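Local coordinates for protein putative PLP-dependent aminotransferase (Bacillus cereus ATCC 10987, PDB 3JU7) that probably acts as a pyridoxal-phosphate-dependent aminotransferase of the DegT/DnrJ/EryC1 family, at residues Tyr31-Pro36 and Met215-Phe220; Ile70-Arg75 and Cys226-Phe231. One frame throughout, in Å; residues are numbered along the deposited sequence.

In the fold
Contacts 1 and 2 lie on the same side of the chain's centre, with their own centres about 15 Å apart, and both border the second subunit. Their segments alternate along the chain: 31-36, 70-75, 215-220, 226-231. The last two belong to the long loop between helices 206-215 and 237-248, which contact 1 joins to the loop ahead of helix 36-48 and contact 2 to the end of helix 62-73. At the end of helix 206-215 and within the loop that follows, probable backbone hydrogen bonds from F231 N to M215 O and from F218 N to F231 O, each 2.8 Å, tie the contacts together. One loop thus reaches two early parts of the chain beside the dimer interface.

Contact 1. Residues Tyr31-Pro36 and Met215-Phe220; sequences YTNYGP and MGNFGF. With ACT (acetate ion), chain F.
N33 and N217 mark the closest backbone approach, with CA atoms 7.6 Å apart, and the two loops meet through side chains, without a hydrogen bond between them. The Y34 ring enters edge-on: its CE2 lies 4.1 Å from N217 CB, near the ring plane, and the N217 amide is turned almost perpendicular to the ring, 86° apart. Beyond it, Y34 OH passes 4.1 Å from G216 C and finds its hydrogen bond at the carbonyl of K213, at the end of helix 206-215. N217 opens a type I' beta turn to F220, closed by F220 N to N217 O at 3.1 Å, while G35 is the N-cap of helix 36-48; the contact joins the loop residues just ahead of a helix to a turn. N217 CG stands anti to its own nitrogen (chi1 -175°), which brings OD1 within 3.9 Å of N33 ND2, too long for a bond. The N33 ND2 N-H goes to an acetate oxygen, ND2 to O 2.9 Å and nearly straight at 169°. The acetate, probably from the crystallisation liquor, also meets the F218 ring at its edge, CZ to OXT 3.4 Å, and is hydrogen-bonded by K234, while N33 OD1 bonds to K234 and to H188 of the second subunit.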
# COMPACT_ATOMS: atom_id res chain seq x y z
N TYR A 31 3.52 11.93 -11.73
CA TYR A 31 3.95 11.62 -10.38
C TYR A 31 3.67 10.20 -9.89
O TYR A 31 4.28 9.78 -8.90
CB TYR A 31 3.29 12.59 -9.40
CG TYR A 31 3.56 14.02 -9.78
CD1 TYR A 31 4.78 14.62 -9.49
CD2 TYR A 31 2.60 14.76 -10.44
CE1 TYR A 31 5.04 15.92 -9.89
CE2 TYR A 31 2.85 16.09 -10.80
CZ TYR A 31 4.07 16.67 -10.54
OH TYR A 31 4.31 17.98 -10.89
N THR A 32 2.77 9.48 -10.54
CA THR A 32 2.48 8.11 -10.14
C THR A 32 1.70 7.36 -11.24
O THR A 32 1.64 7.82 -12.38
CB THR A 32 1.67 8.09 -8.79
OG1 THR A 32 1.48 6.72 -8.34
CG2 THR A 32 0.36 8.87 -8.96
N ASN A 33 1.13 6.20 -10.90
CA ASN A 33 0.34 5.40 -11.83
C ASN A 33 1.14 4.91 -13.05
O ASN A 33 0.82 5.24 -14.20
CB ASN A 33 -0.96 6.15 -12.23
CG ASN A 33 -1.95 6.29 -11.04
OD1 ASN A 33 -1.54 6.40 -9.87
ND2 ASN A 33 -3.25 6.29 -11.35
N TYR A 34 2.20 4.16 -12.79
CA TYR A 34 3.02 3.56 -13.83
C TYR A 34 3.60 4.62 -14.78
O TYR A 34 3.57 4.48 -16.01
CB TYR A 34 2.22 2.51 -14.57
CG TYR A 34 1.56 1.48 -13.64
CD1 TYR A 34 2.32 0.66 -12.84
CD2 TYR A 34 0.20 1.29 -13.61
CE1 TYR A 34 1.75 -0.32 -12.02
CE2 TYR A 34 -0.39 0.32 -12.77
CZ TYR A 34 0.40 -0.49 -11.99
OH TYR A 34 -0.15 -1.46 -11.15
N GLY A 35 4.15 5.68 -14.20
CA GLY A 35 4.79 6.73 -14.95
C GLY A 35 6.10 6.32 -15.62
O GLY A 35 6.59 5.20 -15.47
N PRO A 36 6.67 7.24 -16.39
CA PRO A 36 7.84 6.88 -17.21
C PRO A 36 9.07 6.47 -16.40
O PRO A 36 9.87 5.70 -16.89
CB PRO A 36 8.15 8.17 -17.99
CG PRO A 36 7.15 9.14 -17.62
CD PRO A 36 6.23 8.62 -16.58
N MSE A 215 -4.65 -5.03 -11.28
CA MSE A 215 -5.12 -5.22 -9.91
C MSE A 215 -4.66 -4.11 -8.94
O MSE A 215 -5.41 -3.65 -8.12
CB MSE A 215 -4.70 -6.59 -9.37
CG MSE A 215 -5.45 -7.70 -10.02
SE MSE A 215 -4.85 -9.44 -9.43
CE MSE A 215 -5.09 -9.19 -7.44
N GLY A 216 -3.41 -3.69 -9.09
CA GLY A 216 -2.87 -2.62 -8.28
C GLY A 216 -3.37 -1.23 -8.63
O GLY A 216 -2.97 -0.27 -7.98
N ASN A 217 -4.19 -1.14 -9.68
CA ASN A 217 -4.86 0.09 -10.11
C ASN A 217 -6.35 -0.22 -10.20
O ASN A 217 -6.99 -0.04 -11.25
CB ASN A 217 -4.29 0.56 -11.48
CG ASN A 217 -4.87 1.91 -11.95
OD1 ASN A 217 -5.11 2.83 -11.15
ND2 ASN A 217 -5.09 2.02 -13.24
N PHE A 218 -6.89 -0.75 -9.10
CA PHE A 218 -8.33 -0.92 -8.93
C PHE A 218 -9.01 -1.90 -9.89
O PHE A 218 -10.22 -1.81 -10.14
CB PHE A 218 -9.02 0.46 -9.01
CG PHE A 218 -8.33 1.53 -8.21
CD1 PHE A 218 -8.46 1.58 -6.83
CD2 PHE A 218 -7.52 2.46 -8.82
CE1 PHE A 218 -7.83 2.53 -6.09
CE2 PHE A 218 -6.87 3.42 -8.07
CZ PHE A 218 -7.04 3.45 -6.69
N GLY A 219 -8.26 -2.86 -10.42
CA GLY A 219 -8.84 -3.79 -11.41
C GLY A 219 -9.27 -3.15 -12.73
O GLY A 219 -10.10 -3.71 -13.46
N PHE A 220 -8.73 -1.97 -13.02
CA PHE A 220 -9.17 -1.19 -14.17
C PHE A 220 -8.66 -1.72 -15.46
O PHE A 220 -7.51 -2.07 -15.55
CB PHE A 220 -8.67 0.26 -14.08
CG PHE A 220 -9.45 1.12 -13.15
CD1 PHE A 220 -10.68 0.71 -12.63
CD2 PHE A 220 -8.98 2.40 -12.84
CE1 PHE A 220 -11.43 1.57 -11.76
CE2 PHE A 220 -9.70 3.25 -11.97
CZ PHE A 220 -10.92 2.83 -11.44
C ACT F . -5.49 6.56 -7.90
O ACT F . -5.06 6.24 -9.06
OXT ACT F . -4.91 6.04 -6.91
CH3 ACT F . -6.60 7.55 -7.68

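Contact 2. Residues Ile70-Arg75 and Cys226-Phe231; sequences IQLKKR and CTMMGF
Q71 and M229 form the closer half of this contact, and they meet through the middle of the selenomethionine side chain. The carboxamide nitrogen Q71 NE2 lies 3.7 Å from M229 CG and 4.0 Å from M229 CB, while Q71 CG is 3.8 Å from the same M229 CG. One methylene thus touches both the aliphatic and the amide part of the glutamine, and the two side chains cross at about a right angle. Each side chain leaves its backbone with CG anti to N and then bends at chi2 (60° in Q71, 55° in M229). The bend in Q71 also brings its OE1 near K74 NZ, at 3.3 Å, a weak hydrogen bond; K74 NZ has a further acceptor in the carbonyl of C98.

The other half is looser. L72 and M228 approach by methyl groups alone, CD1 to CE at 4.4 Å, and both side chains also rest on R211 and M215 of helix 206-215, so that helix is a shared neighbour of this pair. All four touching residues remain partly exposed, and the contact buries just 123 Å² in all, where the last turn of helix 62-73 meets an irregular loop at the surface. W97 of the second subunit packs on both Q71 and M229, placing the closer pair at the dimer interface; the same tryptophan stacks on F231 and donates a hydrogen bond to the carbonyl of G230.

Across the two segments there is no hydrogen bond or salt bridge. The direct attraction between them is therefore probably mainly dispersion with partial desolvation, with the glutamine amide laid against methylene carbon and its oxygen weakly bonded to K74 of its own segment.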
# COMPACT_ATOMS: atom_id res chain seq x y z
N ILE A 70 -1.17 -13.60 -4.40
CA ILE A 70 -1.99 -14.69 -3.85
C ILE A 70 -3.44 -14.59 -4.33
O ILE A 70 -4.01 -15.59 -4.77
CB ILE A 70 -1.94 -14.68 -2.30
CG1 ILE A 70 -0.56 -15.15 -1.82
CG2 ILE A 70 -3.08 -15.52 -1.66
CD1 ILE A 70 -0.17 -14.62 -0.48
N GLN A 71 -4.02 -13.39 -4.25
CA GLN A 71 -5.38 -13.13 -4.74
C GLN A 71 -5.51 -13.53 -6.22
O GLN A 71 -6.43 -14.23 -6.56
CB GLN A 71 -5.77 -11.65 -4.55
CG GLN A 71 -7.17 -11.33 -5.06
CD GLN A 71 -8.26 -12.13 -4.36
OE1 GLN A 71 -8.17 -12.41 -3.17
NE2 GLN A 71 -9.30 -12.49 -5.10
N LEU A 72 -4.58 -13.13 -7.09
CA LEU A 72 -4.63 -13.55 -8.51
C LEU A 72 -4.49 -15.06 -8.72
O LEU A 72 -5.20 -15.66 -9.50
CB LEU A 72 -3.52 -12.86 -9.33
CG LEU A 72 -3.37 -13.29 -10.78
CD1 LEU A 72 -4.62 -12.87 -11.55
CD2 LEU A 72 -2.10 -12.72 -11.40
N LYS A 73 -3.55 -15.66 -8.01
CA LYS A 73 -3.10 -17.00 -8.33
C LYS A 73 -3.78 -18.09 -7.50
O LYS A 73 -3.73 -19.24 -7.87
CB LYS A 73 -1.59 -17.06 -8.12
CG LYS A 73 -0.83 -16.37 -9.25
CD LYS A 73 0.66 -16.56 -9.22
CE LYS A 73 1.12 -18.02 -9.33
NZ LYS A 73 1.20 -18.58 -10.69
N LYS A 74 -4.43 -17.75 -6.40
CA LYS A 74 -5.02 -18.80 -5.59
C LYS A 74 -6.10 -19.62 -6.34
O LYS A 74 -6.89 -19.10 -7.11
CB LYS A 74 -5.59 -18.23 -4.29
CG LYS A 74 -6.74 -17.27 -4.51
CD LYS A 74 -7.28 -16.59 -3.24
CE LYS A 74 -8.60 -15.91 -3.58
NZ LYS A 74 -9.28 -15.46 -2.38
N ARG A 75 -6.15 -20.91 -6.05
CA ARG A 75 -7.21 -21.74 -6.60
C ARG A 75 -8.48 -21.39 -5.88
O ARG A 75 -8.53 -21.34 -4.64
CB ARG A 75 -6.87 -23.21 -6.47
CG ARG A 75 -5.55 -23.52 -7.12
CD ARG A 75 -5.35 -24.95 -7.37
NE ARG A 75 -5.51 -25.73 -6.17
CZ ARG A 75 -5.27 -27.04 -6.11
NH1 ARG A 75 -4.87 -27.70 -7.20
NH2 ARG A 75 -5.42 -27.70 -4.95
N CYS A 226 -13.74 -1.17 -13.40
CA CYS A 226 -13.29 -2.27 -12.56
C CYS A 226 -13.87 -3.61 -13.00
O CYS A 226 -15.07 -3.89 -12.84
CB CYS A 226 -13.71 -2.04 -11.12
SG CYS A 226 -13.17 -3.41 -10.04
N THR A 227 -13.00 -4.48 -13.51
CA THR A 227 -13.44 -5.79 -14.02
C THR A 227 -12.89 -6.99 -13.27
O THR A 227 -13.20 -8.11 -13.64
CB THR A 227 -13.03 -5.96 -15.46
OG1 THR A 227 -11.61 -6.11 -15.51
CG2 THR A 227 -13.47 -4.76 -16.28
N MSE A 228 -12.08 -6.73 -12.24
CA MSE A 228 -11.51 -7.78 -11.40
C MSE A 228 -11.15 -7.23 -10.01
O MSE A 228 -11.03 -6.02 -9.80
CB MSE A 228 -10.23 -8.33 -12.04
CG MSE A 228 -9.15 -7.26 -12.27
SE MSE A 228 -7.55 -7.96 -13.19
CE MSE A 228 -7.44 -9.66 -12.38
N MSE A 229 -10.93 -8.13 -9.07
CA MSE A 229 -10.50 -7.78 -7.73
C MSE A 229 -9.23 -6.94 -7.82
O MSE A 229 -8.39 -7.15 -8.69
CB MSE A 229 -10.23 -9.05 -6.93
CG MSE A 229 -9.97 -8.85 -5.47
SE MSE A 229 -11.44 -7.87 -4.73
CE MSE A 229 -10.81 -7.93 -2.86
N GLY A 230 -9.12 -5.96 -6.95
CA GLY A 230 -8.00 -5.04 -6.98
C GLY A 230 -8.02 -4.05 -5.85
O GLY A 230 -8.89 -4.06 -4.95
N PHE A 231 -7.03 -3.19 -5.89
CA PHE A 231 -6.88 -2.17 -4.87
C PHE A 231 -5.85 -1.17 -5.37
O PHE A 231 -5.63 -1.05 -6.59
CB PHE A 231 -6.58 -2.80 -3.48
CG PHE A 231 -5.38 -3.72 -3.43
CD1 PHE A 231 -4.43 -3.78 -4.43
CD2 PHE A 231 -5.14 -4.45 -2.28
CE1 PHE A 231 -3.31 -4.60 -4.32
CE2 PHE A 231 -4.00 -5.27 -2.18
CZ PHE A 231 -3.09 -5.35 -3.21